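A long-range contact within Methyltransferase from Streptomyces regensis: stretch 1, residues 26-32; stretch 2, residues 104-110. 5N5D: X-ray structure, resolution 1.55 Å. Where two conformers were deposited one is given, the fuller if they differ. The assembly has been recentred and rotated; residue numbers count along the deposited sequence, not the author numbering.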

# COMPACT_ATOMS: atom_id res chain seq x y z
N GLU A 26 -19.84 13.05 8.02
CA GLU A 26 -20.49 14.01 7.15
C GLU A 26 -19.50 14.65 6.18
O GLU A 26 -19.74 14.71 4.97
CB GLU A 26 -21.18 15.09 8.00
CG GLU A 26 -21.83 16.24 7.23
CD GLU A 26 -22.11 17.46 8.09
OE1 GLU A 26 -21.43 17.66 9.12
OE2 GLU A 26 -23.03 18.23 7.74
N ALA A 27 -18.37 15.13 6.70
CA ALA A 27 -17.41 15.84 5.85
C ALA A 27 -16.94 14.95 4.70
O ALA A 27 -16.90 15.38 3.54
CB ALA A 27 -16.23 16.33 6.68
N LEU A 28 -16.60 13.69 5.00
CA LEU A 28 -16.13 12.79 3.96
C LEU A 28 -17.24 12.42 2.99
O LEU A 28 -17.02 12.40 1.77
CB LEU A 28 -15.54 11.52 4.59
CG LEU A 28 -14.12 11.66 5.15
CD1 LEU A 28 -13.77 10.44 6.00
CD2 LEU A 28 -13.11 11.84 4.03
N SER A 29 -18.43 12.09 3.50
CA SER A 29 -19.52 11.71 2.60
C SER A 29 -19.91 12.87 1.69
O SER A 29 -20.28 12.65 0.54
CB SER A 29 -20.72 11.22 3.41
OG SER A 29 -21.20 12.23 4.27
N LYS A 30 -19.83 14.11 2.19
CA LYS A 30 -20.12 15.27 1.35
C LYS A 30 -18.99 15.50 0.35
O LYS A 30 -19.26 15.76 -0.83
CB LYS A 30 -20.33 16.51 2.22
CG LYS A 30 -21.58 16.49 3.09
CD LYS A 30 -21.72 17.75 3.96
CE LYS A 30 -22.06 18.99 3.14
NZ LYS A 30 -22.41 20.16 4.00
N ALA A 31 -17.74 15.43 0.80
CA ALA A 31 -16.61 15.62 -0.10
C ALA A 31 -16.65 14.62 -1.24
O ALA A 31 -16.28 14.94 -2.38
CB ALA A 31 -15.29 15.50 0.68
N ALA A 32 -17.10 13.39 -0.96
CA ALA A 32 -17.16 12.36 -1.98
C ALA A 32 -18.12 12.70 -3.12
O ALA A 32 -18.05 12.07 -4.17
CB ALA A 32 -17.56 11.03 -1.36
N SER A 104 -14.69 24.15 2.44
CA SER A 104 -15.88 23.91 3.25
C SER A 104 -15.86 22.52 3.87
O SER A 104 -16.24 22.34 5.03
CB SER A 104 -17.13 24.10 2.40
OG SER A 104 -17.25 25.44 1.95
N ARG A 105 -15.43 21.51 3.10
CA ARG A 105 -15.32 20.16 3.63
C ARG A 105 -14.28 20.07 4.74
O ARG A 105 -14.50 19.40 5.76
CB ARG A 105 -14.97 19.17 2.52
CG ARG A 105 -15.88 19.18 1.30
CD ARG A 105 -17.28 18.70 1.62
NE ARG A 105 -18.13 19.74 2.20
CZ ARG A 105 -18.72 20.70 1.50
NH1 ARG A 105 -18.54 20.79 0.19
NH2 ARG A 105 -19.48 21.59 2.12
N LEU A 106 -13.12 20.70 4.54
CA LEU A 106 -12.07 20.63 5.55
C LEU A 106 -12.50 21.29 6.85
O LEU A 106 -12.13 20.83 7.94
CB LEU A 106 -10.79 21.26 5.00
CG LEU A 106 -10.19 20.47 3.84
CD1 LEU A 106 -9.22 21.35 3.06
CD2 LEU A 106 -9.50 19.20 4.32
N ALA A 107 -13.28 22.37 6.77
CA ALA A 107 -13.83 22.98 7.96
C ALA A 107 -14.81 22.04 8.66
O ALA A 107 -14.75 21.85 9.88
CB ALA A 107 -14.51 24.30 7.60
N GLU A 108 -15.73 21.45 7.89
CA GLU A 108 -16.66 20.47 8.45
C GLU A 108 -15.92 19.32 9.11
O GLU A 108 -16.35 18.79 10.14
CB GLU A 108 -17.59 19.94 7.35
CG GLU A 108 -18.57 20.96 6.78
CD GLU A 108 -19.17 20.54 5.44
OE1 GLU A 108 -18.76 19.49 4.89
OE2 GLU A 108 -20.05 21.26 4.93
N ALA A 109 -14.79 18.92 8.52
CA ALA A 109 -14.01 17.80 9.02
C ALA A 109 -13.24 18.12 10.29
O ALA A 109 -12.72 17.19 10.92
CB ALA A 109 -13.04 17.33 7.95
N GLY A 110 -13.15 19.39 10.67
CA GLY A 110 -12.41 19.77 11.86
C GLY A 110 -10.91 19.85 11.68
O GLY A 110 -10.18 19.76 12.67
O HOH W 1 -18.70 18.31 -1.94

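How do the two backbones lie against each other? Two helices meet here, running nearly antiparallel at 161°, with their axes approaching to 8.6 Å. The nearest alpha carbons belong to Ala 27 and Ala 109, where CA to CA is 5.0 Å. Just beyond, Gly 110 leaves the helix with positive phi in a Schellman motif, a conformation that favours glycine.

What fills the space where the backbones come closest? Ala 27 points toward the other stretch and is buried, and its methyl is small enough to rest directly on backbone: CB lies 3.5 Å from Ala 109 N and 3.6 Å from Arg 105 O. Those two atoms are themselves paired by a helical hydrogen bond, N of Ala 109 to O of Arg 105, at 2.8 Å. An apolar contact between Ala 27 CB and Ala 109 CB, at 3.6 Å, extends the packing. One turn along, the aliphatic part of Arg 105 lies against Ala 31, with Arg 105 CD 3.4 Å from Ala 31 N.

Which charges tie the stretches together? Lys 30 NZ donates to Glu 108 OE2 at 2.8 Å, a hydrogen bond within a salt bridge. The same carboxylate is held from its own helix by Arg 105, whose NE donates to Glu 108 OE1 at 2.8 Å and whose NH2 donates to OE2 at 2.9 Å, both nearly straight. Glu 108 OE2 thus accepts from both cations, and its negative charge helps offset the repulsion between Lys 30 NZ and Arg 105 NH2, 3.8 Å apart. Lys 30 CE lies over one face of the guanidinium.

Does water add to the link? Water 1 donates to Lys 30 O at 2.8 Å and accepts a weak hydrogen bond from Arg 105 NH1 at 3.3 Å, bridging backbone and side chain across the contact.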